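Local coordinates for malonate decarboxylase subunit alpha (Acinetobacter baumannii ATCC 17978, PDB 6MPR), which probably acts as the acyl-carrier-protein transferase of the malonate decarboxylase complex, exchanging acetyl for malonyl groups during conversion of malonate to acetate and carbon dioxide, at residues G366-V371 with P464-G469; Q432-F437 with P443-R448; T473-E478 with A495-V500. All coordinates share one frame; numbering follows the deposited sequence. Where two conformers were deposited one is given.

Interaction 1: residues G366-V371 with P464-G469; sequences GATLQV and PIMIYG
Met466 reaches the backbone carbonyl of Ala367 and the side chain of Thr368, just past the C-terminal end of strand 363-366 in a mixed sheet whose parallel strands run in the Rossmann-like order 321456. Its own loop, between helix 450-458 and strand 474-477, forms a classic beta bulge in which Met466 and Ile467 both face Ser377. The CB of Met466 points toward 366-371, and CG continues that direction, lying anti to the backbone N (chi1 -173°). Neither atom comes close to the other segment, and SD likewise serves mainly to carry the chain forward. The bend comes at the last torsion: chi3 of 66° turns the methyl CE out of the extended line and toward Thr368. There CE lies 3.4 Å from Ala367 O, a van der Waals contact between methyl and carbonyl oxygen, not a hydrogen bond. A flexible, unbranched thioether suits this place because its terminal methyl can settle among oxygen and carbon atoms alike. Thr368 and Met466 run past each other in opposite directions, and beyond them the side chain of Gln432, on strand 429-433, touches both. The dimer partner holds the bulge from another direction, for Arg402 of the second subunit donates to Ile465 O and Met466 O. Tyr468 makes a cation-pi contact with Arg425 of that subunit. At the methionine methyl, Thr368 OG1 is 3.5 Å from Met466 CE, and Thr368 CB stands equally near Met466 CE, tighter than carbons usually pack.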
loop_
_atom_site.group_PDB
_atom_site.type_symbol
_atom_site.label_atom_id
_atom_site.label_comp_id
_atom_site.label_asym_id
_atom_site.label_seq_id
_atom_site.Cartn_x
_atom_site.Cartn_y
_atom_site.Cartn_z
ATOM N N GLY A 366 4.244 4.355 -18.698
ATOM C CA GLY A 366 4.827 3.116 -19.159
ATOM C C GLY A 366 4.169 2.692 -20.451
ATOM O O GLY A 366 3.372 3.428 -21.034
ATOM N N ALA A 367 4.502 1.487 -20.891
ATOM C CA ALA A 367 4.006 1.014 -22.171
ATOM C C ALA A 367 3.249 -0.293 -21.992
ATOM O O ALA A 367 3.125 -0.833 -20.895
ATOM C CB ALA A 367 5.138 0.841 -23.178
ATOM N N THR A 368 2.762 -0.809 -23.112
ATOM C CA THR A 368 1.925 -1.999 -23.124
ATOM C C THR A 368 1.984 -2.592 -24.521
ATOM O O THR A 368 2.452 -1.946 -25.462
ATOM C CB THR A 368 0.500 -1.648 -22.743
ATOM O OG1 THR A 368 -0.298 -2.826 -22.758
ATOM C CG2 THR A 368 -0.065 -0.680 -23.740
ATOM N N LEU A 369 1.527 -3.843 -24.659
ATOM C CA LEU A 369 1.548 -4.400 -26.007
ATOM C C LEU A 369 0.261 -4.134 -26.766
ATOM O O LEU A 369 0.302 -3.953 -27.986
ATOM C CB LEU A 369 1.814 -5.914 -25.990
ATOM C CG LEU A 369 3.194 -6.344 -25.505
ATOM C CD1 LEU A 369 3.335 -7.861 -25.622
ATOM C CD2 LEU A 369 4.289 -5.617 -26.279
ATOM N N GLN A 370 -0.889 -4.138 -26.078
ATOM C CA GLN A 370 -2.182 -3.966 -26.729
ATOM C C GLN A 370 -3.032 -2.942 -25.989
ATOM O O GLN A 370 -2.997 -2.862 -24.762
ATOM C CB GLN A 370 -2.944 -5.286 -26.810
ATOM C CG GLN A 370 -2.394 -6.262 -27.843
ATOM C CD GLN A 370 -3.366 -7.393 -28.121
ATOM O OE1 GLN A 370 -4.220 -7.703 -27.286
ATOM N NE2 GLN A 370 -3.274 -7.981 -29.310
ATOM N N VAL A 371 -3.777 -2.155 -26.758
ATOM C CA VAL A 371 -4.684 -1.126 -26.255
ATOM C C VAL A 371 -5.924 -1.190 -27.133
ATOM O O VAL A 371 -5.803 -1.198 -28.360
ATOM C CB VAL A 371 -4.053 0.280 -26.313
ATOM C CG1 VAL A 371 -5.020 1.360 -25.811
ATOM C CG2 VAL A 371 -2.759 0.318 -25.509
ATOM N N PRO A 464 -7.362 -10.567 -18.356
ATOM C CA PRO A 464 -6.219 -9.992 -17.623
ATOM C C PRO A 464 -5.794 -8.653 -18.216
ATOM O O PRO A 464 -5.119 -8.586 -19.250
ATOM C CB PRO A 464 -5.127 -11.065 -17.744
ATOM C CG PRO A 464 -5.526 -11.918 -18.868
ATOM C CD PRO A 464 -7.035 -11.870 -18.960
ATOM N N ILE A 465 -6.223 -7.583 -17.554
ATOM C CA ILE A 465 -6.031 -6.203 -17.996
ATOM C C ILE A 465 -4.977 -5.564 -17.107
ATOM O O ILE A 465 -5.141 -5.526 -15.883
ATOM C CB ILE A 465 -7.342 -5.401 -17.913
ATOM C CG1 ILE A 465 -8.431 -6.036 -18.769
ATOM C CG2 ILE A 465 -7.104 -3.943 -18.275
ATOM C CD1 ILE A 465 -7.982 -6.370 -20.146
ATOM N N MET A 466 -3.911 -5.044 -17.715
ATOM C CA MET A 466 -2.871 -4.375 -16.948
ATOM C C MET A 466 -3.358 -3.022 -16.434
ATOM O O MET A 466 -3.262 -2.728 -15.236
ATOM C CB MET A 466 -1.625 -4.220 -17.823
ATOM C CG MET A 466 -0.431 -3.700 -17.094
ATOM S SD MET A 466 1.055 -3.759 -18.134
ATOM C CE MET A 466 0.604 -2.555 -19.381
ATOM N N ILE A 467 -3.929 -2.200 -17.315
ATOM C CA ILE A 467 -4.388 -0.861 -16.963
ATOM C C ILE A 467 -5.735 -0.650 -17.632
ATOM O O ILE A 467 -5.842 -0.775 -18.860
ATOM C CB ILE A 467 -3.396 0.222 -17.408
ATOM C CG1 ILE A 467 -2.096 0.138 -16.595
ATOM C CG2 ILE A 467 -3.971 1.613 -17.190
ATOM C CD1 ILE A 467 -1.036 1.070 -17.120
ATOM N N TYR A 468 -6.759 -0.336 -16.837
ATOM C CA TYR A 468 -8.090 -0.105 -17.382
ATOM C C TYR A 468 -8.180 1.259 -18.046
ATOM O O TYR A 468 -7.558 2.235 -17.618
ATOM C CB TYR A 468 -9.172 -0.242 -16.303
ATOM C CG TYR A 468 -9.464 -1.705 -16.007
ATOM C CD1 TYR A 468 -8.707 -2.408 -15.081
ATOM C CD2 TYR A 468 -10.471 -2.378 -16.680
ATOM C CE1 TYR A 468 -8.945 -3.746 -14.821
ATOM C CE2 TYR A 468 -10.730 -3.718 -16.416
ATOM C CZ TYR A 468 -9.954 -4.395 -15.482
ATOM O OH TYR A 468 -10.166 -5.721 -15.198
ATOM N N GLY A 469 -8.976 1.314 -19.114
ATOM C CA GLY A 469 -9.064 2.535 -19.898
ATOM C C GLY A 469 -9.488 3.736 -19.079
ATOM O O GLY A 469 -9.023 4.853 -19.311
#

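Interaction 2: residues Q432-F437 with P443-R448; sequences QMVETF and PTFVDR
Thr444 OG1 is gripped twice: it donates to Glu435 O at 2.7 Å and receives an N-H from Gln438 NE2, in the turn between the two segments. The donor is tilted slightly from the Glu435 carbonyl plane, and the C=O...O angle is 155°. Chi1 of -58° puts OG1 anti to the carbonyl carbon of Thr444 and sends CG2 to the Val434 side, so one small branched residue serves a polar and an apolar neighbour. The next rung is backbone: Thr444 N gives a nearly straight bond to Thr436 O, 2.8 Å long with an N-H...O angle of 167°, although the nitrogen sits above the carbonyl plane. A single bridge between Phe437 and Pro443, CA to CA 4.3 Å, closes the turn at its base. Proline tolerates this position because the N-H used is that of the following residue, and its ring meets the phenyl group obliquely, with Phe437 CE2 3.8 Å from Pro443 CB. Val434 and Thr444 meet methyl to methyl, tip to tip; Val434 has two deposited conformers, which makes the tightness of that touch doubtful. Thr436 turns CG2 to Phe445 CE2, 4.2 Å away, while its hydroxyl pairs with Glu478. The turn lies in the connection from strand 429-433 to helix 450-458. Helix 244-261 packs against Met433 and Glu435, strand 370-371 takes Thr444 into backbone hydrogen bonding through Val371, and the large apolar ring of Phe445 touches Val371 of strand 370-371 and Leu475 and Thr477 of strand 474-477.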
loop_
_atom_site.group_PDB
_atom_site.type_symbol
_atom_site.label_atom_id
_atom_site.label_comp_id
_atom_site.label_asym_id
_atom_site.label_seq_id
_atom_site.Cartn_x
_atom_site.Cartn_y
_atom_site.Cartn_z
ATOM N N GLN A 432 -0.114 6.078 -20.804
ATOM C CA GLN A 432 0.294 4.987 -21.689
ATOM C C GLN A 432 1.084 5.581 -22.850
ATOM O O GLN A 432 0.517 6.279 -23.703
ATOM C CB GLN A 432 -0.908 4.201 -22.207
ATOM C CG GLN A 432 -1.391 3.138 -21.260
ATOM C CD GLN A 432 -0.477 1.918 -21.227
ATOM O OE1 GLN A 432 -0.704 0.986 -20.464
ATOM N NE2 GLN A 432 0.565 1.926 -22.047
ATOM N N MET A 433 2.386 5.294 -22.888
ATOM C CA MET A 433 3.313 5.848 -23.875
ATOM C C MET A 433 3.757 4.687 -24.754
ATOM O O MET A 433 4.581 3.864 -24.342
ATOM C CB MET A 433 4.501 6.524 -23.187
ATOM C CG MET A 433 5.592 6.987 -24.118
ATOM S SD MET A 433 6.913 7.732 -23.120
ATOM C CE MET A 433 7.787 8.620 -24.367
ATOM N N VAL A 434 3.213 4.623 -25.969
ATOM C CA VAL A 434 3.271 3.421 -26.785
ATOM C C VAL A 434 3.354 3.831 -28.258
ATOM O O VAL A 434 2.668 4.767 -28.681
ATOM C CB VAL A 434 2.026 2.569 -26.417
ATOM C CG1 VAL A 434 0.945 2.637 -27.459
ATOM C CG2 VAL A 434 2.421 1.141 -25.981
ATOM N N GLU A 435 4.199 3.150 -29.034
ATOM C CA GLU A 435 4.172 3.366 -30.473
ATOM C C GLU A 435 2.969 2.636 -31.074
ATOM O O GLU A 435 2.422 1.696 -30.489
ATOM C CB GLU A 435 5.468 2.897 -31.147
ATOM C CG GLU A 435 6.735 3.566 -30.623
ATOM C CD GLU A 435 8.007 2.866 -31.072
ATOM O OE1 GLU A 435 8.231 2.755 -32.298
ATOM O OE2 GLU A 435 8.772 2.416 -30.191
ATOM N N THR A 436 2.537 3.101 -32.244
ATOM C CA THR A 436 1.302 2.557 -32.806
ATOM C C THR A 436 1.472 1.117 -33.279
ATOM O O THR A 436 0.498 0.356 -33.296
ATOM C CB THR A 436 0.787 3.458 -33.932
ATOM O OG1 THR A 436 1.777 3.594 -34.967
ATOM C CG2 THR A 436 0.443 4.826 -33.351
ATOM N N PHE A 437 2.688 0.710 -33.625
ATOM C CA PHE A 437 2.970 -0.683 -33.938
ATOM C C PHE A 437 4.112 -1.181 -33.072
ATOM O O PHE A 437 5.046 -0.435 -32.768
ATOM C CB PHE A 437 3.308 -0.886 -35.418
ATOM C CG PHE A 437 2.113 -0.814 -36.314
ATOM C CD1 PHE A 437 1.579 0.418 -36.674
ATOM C CD2 PHE A 437 1.513 -1.970 -36.783
ATOM C CE1 PHE A 437 0.480 0.489 -37.497
ATOM C CE2 PHE A 437 0.409 -1.906 -37.602
ATOM C CZ PHE A 437 -0.112 -0.683 -37.962
ATOM N N PRO A 443 0.056 -4.444 -34.608
ATOM C CA PRO A 443 -0.511 -3.180 -34.124
ATOM C C PRO A 443 -0.661 -3.165 -32.615
ATOM O O PRO A 443 -1.005 -4.171 -31.990
ATOM C CB PRO A 443 -1.875 -3.113 -34.825
ATOM C CG PRO A 443 -2.170 -4.501 -35.233
ATOM C CD PRO A 443 -0.860 -5.147 -35.519
ATOM N N THR A 444 -0.389 -2.000 -32.023
ATOM C CA THR A 444 -0.676 -1.817 -30.611
ATOM C C THR A 444 -2.165 -1.639 -30.381
ATOM O O THR A 444 -2.740 -2.216 -29.446
ATOM C CB THR A 444 0.073 -0.607 -30.071
ATOM O OG1 THR A 444 1.476 -0.793 -30.284
ATOM C CG2 THR A 444 -0.221 -0.437 -28.601
ATOM N N PHE A 445 -2.804 -0.866 -31.236
ATOM C CA PHE A 445 -4.216 -0.558 -31.091
ATOM C C PHE A 445 -5.026 -1.605 -31.842
ATOM O O PHE A 445 -4.827 -1.811 -33.048
ATOM C CB PHE A 445 -4.478 0.869 -31.577
ATOM C CG PHE A 445 -3.807 1.896 -30.721
ATOM C CD1 PHE A 445 -4.377 2.285 -29.515
ATOM C CD2 PHE A 445 -2.569 2.414 -31.075
ATOM C CE1 PHE A 445 -3.753 3.205 -28.697
ATOM C CE2 PHE A 445 -1.930 3.330 -30.255
ATOM C CZ PHE A 445 -2.527 3.732 -29.066
ATOM N N VAL A 446 -5.906 -2.293 -31.112
ATOM C CA VAL A 446 -6.685 -3.415 -31.622
ATOM C C VAL A 446 -8.146 -3.230 -31.242
ATOM O O VAL A 446 -8.464 -2.649 -30.201
ATOM C CB VAL A 446 -6.185 -4.768 -31.077
ATOM C CG1 VAL A 446 -4.772 -5.056 -31.559
ATOM C CG2 VAL A 446 -6.268 -4.780 -29.549
ATOM N N ASP A 447 -9.040 -3.756 -32.086
ATOM C CA ASP A 447 -10.462 -3.734 -31.756
ATOM C C ASP A 447 -10.777 -4.604 -30.544
ATOM O O ASP A 447 -11.681 -4.276 -29.763
ATOM C CB ASP A 447 -11.288 -4.199 -32.957
ATOM C CG ASP A 447 -11.268 -3.209 -34.108
ATOM O OD1 ASP A 447 -11.159 -1.990 -33.853
ATOM O OD2 ASP A 447 -11.371 -3.653 -35.273
ATOM N N ARG A 448 -10.054 -5.705 -30.367
ATOM C CA ARG A 448 -10.329 -6.651 -29.292
ATOM C C ARG A 448 -9.016 -7.124 -28.686
ATOM O O ARG A 448 -8.149 -7.636 -29.402
ATOM C CB ARG A 448 -11.126 -7.853 -29.825
ATOM C CG ARG A 448 -11.386 -8.974 -28.835
ATOM C CD ARG A 448 -11.918 -10.203 -29.565
ATOM N NE ARG A 448 -12.226 -11.316 -28.661
ATOM C CZ ARG A 448 -13.389 -11.455 -28.035
ATOM N NH1 ARG A 448 -14.350 -10.550 -28.218
ATOM N NH2 ARG A 448 -13.597 -12.490 -27.228
#

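Interaction 3: residues T473-E478 with A495-V500; sequences THLLTE and AMIAAV
Strand 474-477 passes the C-terminal part of helix 490-499, with CA atoms 7.2 Å apart at Leu475 and Ile497 and 6.3 Å apart at Thr477 and Val500. Leu475 carries the apolar half. Its chi1 of 179° sends CG toward the helix, and chi2 of 60° then sets CD2 3.9 Å from Ile497 CG2 and 3.8 Å from Val500 CG2. The leucine crosses Ile497 at about a right angle but runs antiparallel alongside Val500; beta-branched methyls give it a stubby, close-fitting surface. This is the last of the six parallel strands, ordered 321456 as in a Rossmann-like sheet, and the chain returns through a hairpin with the antiparallel strand 480-482 before the helix packs on the sheet. Alternation along the strand sends Leu476 to the other face, against Met252 and Ala253 of helix 244-261. Thr477 supplies the polar half: OG1, placed between its backbone N and carbonyl carbon (chi1 75°), donates to Val500 O at 2.7 Å, in the carbonyl plane and on a lone pair. The same hydroxyl accepts from Glu479 N, so a buried polar atom is satisfied twice, and Thr477 CG2 rests 4.0 Å from Val500 CG2.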
loop_
_atom_site.group_PDB
_atom_site.type_symbol
_atom_site.label_atom_id
_atom_site.label_comp_id
_atom_site.label_asym_id
_atom_site.label_seq_id
_atom_site.Cartn_x
_atom_site.Cartn_y
_atom_site.Cartn_z
ATOM N N THR A 473 -5.110 8.727 -17.966
ATOM C CA THR A 473 -5.323 10.159 -18.163
ATOM C C THR A 473 -4.694 10.673 -19.457
ATOM O O THR A 473 -5.190 11.654 -20.033
ATOM C CB THR A 473 -4.766 10.955 -16.975
ATOM O OG1 THR A 473 -3.358 10.704 -16.825
ATOM C CG2 THR A 473 -5.493 10.581 -15.691
ATOM N N HIS A 474 -3.637 10.023 -19.944
ATOM C CA HIS A 474 -2.905 10.484 -21.125
ATOM C C HIS A 474 -2.516 9.292 -21.987
ATOM O O HIS A 474 -1.895 8.352 -21.481
ATOM C CB HIS A 474 -1.622 11.230 -20.737
ATOM C CG HIS A 474 -1.851 12.496 -19.965
ATOM N ND1 HIS A 474 -2.225 12.502 -18.636
ATOM C CD2 HIS A 474 -1.758 13.796 -20.339
ATOM C CE1 HIS A 474 -2.327 13.753 -18.216
ATOM N NE2 HIS A 474 -2.059 14.557 -19.234
ATOM N N LEU A 475 -2.815 9.355 -23.288
ATOM C CA LEU A 475 -2.308 8.403 -24.279
ATOM C C LEU A 475 -1.287 9.112 -25.160
ATOM O O LEU A 475 -1.629 10.084 -25.837
ATOM C CB LEU A 475 -3.438 7.838 -25.142
ATOM C CG LEU A 475 -3.035 6.844 -26.235
ATOM C CD1 LEU A 475 -2.337 5.607 -25.636
ATOM C CD2 LEU A 475 -4.254 6.425 -27.021
ATOM N N LEU A 476 -0.050 8.613 -25.178
ATOM C CA LEU A 476 1.050 9.243 -25.902
ATOM C C LEU A 476 1.622 8.252 -26.906
ATOM O O LEU A 476 2.117 7.189 -26.513
ATOM C CB LEU A 476 2.130 9.701 -24.921
ATOM C CG LEU A 476 3.494 10.046 -25.495
ATOM C CD1 LEU A 476 3.352 11.147 -26.527
ATOM C CD2 LEU A 476 4.428 10.457 -24.362
ATOM N N THR A 477 1.557 8.598 -28.196
ATOM C CA THR A 477 2.141 7.789 -29.266
ATOM C C THR A 477 3.113 8.646 -30.064
ATOM O O THR A 477 3.287 9.841 -29.794
ATOM C CB THR A 477 1.075 7.216 -30.216
ATOM O OG1 THR A 477 0.598 8.262 -31.076
ATOM C CG2 THR A 477 -0.091 6.615 -29.450
ATOM N N GLU A 478 3.723 8.042 -31.090
ATOM C CA GLU A 478 4.567 8.831 -31.976
ATOM C C GLU A 478 3.755 9.830 -32.796
ATOM O O GLU A 478 4.340 10.721 -33.422
ATOM C CB GLU A 478 5.404 7.905 -32.875
ATOM C CG GLU A 478 4.697 7.325 -34.102
ATOM C CD GLU A 478 3.914 6.055 -33.822
ATOM O OE1 GLU A 478 3.667 5.734 -32.636
ATOM O OE2 GLU A 478 3.533 5.373 -34.807
ATOM N N ALA A 495 -12.698 8.834 -30.062
ATOM C CA ALA A 495 -12.207 9.643 -31.176
ATOM C C ALA A 495 -10.819 10.218 -30.896
ATOM O O ALA A 495 -10.043 10.453 -31.834
ATOM C CB ALA A 495 -13.199 10.768 -31.486
ATOM N N MET A 496 -10.489 10.463 -29.630
ATOM C CA MET A 496 -9.160 10.981 -29.300
ATOM C C MET A 496 -8.104 9.885 -29.384
ATOM O O MET A 496 -6.985 10.126 -29.850
ATOM C CB MET A 496 -9.175 11.610 -27.911
ATOM C CG MET A 496 -10.108 12.814 -27.837
ATOM S SD MET A 496 -10.631 13.179 -26.161
ATOM C CE MET A 496 -9.052 13.583 -25.399
ATOM N N ILE A 497 -8.444 8.675 -28.945
ATOM C CA ILE A 497 -7.553 7.545 -29.174
ATOM C C ILE A 497 -7.302 7.379 -30.667
ATOM O O ILE A 497 -6.155 7.292 -31.119
ATOM C CB ILE A 497 -8.137 6.270 -28.543
ATOM C CG1 ILE A 497 -8.209 6.426 -27.015
ATOM C CG2 ILE A 497 -7.322 5.058 -28.953
ATOM C CD1 ILE A 497 -8.924 5.278 -26.308
ATOM N N ALA A 498 -8.376 7.388 -31.466
ATOM C CA ALA A 498 -8.229 7.183 -32.902
ATOM C C ALA A 498 -7.317 8.227 -33.541
ATOM O O ALA A 498 -6.589 7.911 -34.490
ATOM C CB ALA A 498 -9.606 7.191 -33.576
ATOM N N ALA A 499 -7.319 9.463 -33.017
ATOM C CA ALA A 499 -6.526 10.542 -33.608
ATOM C C ALA A 499 -5.017 10.315 -33.486
ATOM O O ALA A 499 -4.247 10.854 -34.292
ATOM C CB ALA A 499 -6.892 11.874 -32.953
ATOM N N VAL A 500 -4.569 9.563 -32.488
ATOM C CA VAL A 500 -3.143 9.324 -32.291
ATOM C C VAL A 500 -2.778 7.862 -32.548
ATOM O O VAL A 500 -1.702 7.426 -32.180
ATOM C CB VAL A 500 -2.677 9.777 -30.894
ATOM C CG1 VAL A 500 -3.007 11.246 -30.675
ATOM C CG2 VAL A 500 -3.307 8.917 -29.793
#

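From the N terminus, the chain leaves strand 363-366 through 366-371 and travels 92 residues before 464-469 closes interaction 1. Nested within that long loop, interaction 2 closes a short turn of five residues between 432-437 and 443-448, directly after strand 429-433. Interaction 3 follows in series: 473-478 begins just beyond 464-469, and 16 residues later 495-500 closes it. The contacts do not cross in sequence, but strands 363-366, 429-433 and 474-477 lie side by side in one parallel run, tying them together. Gly366 O probably bonds to Met433 N, and Gln432 O to Leu476 N. Interaction 3 adds helix 490-499 to this run, whereas interaction 1 borders the second subunit.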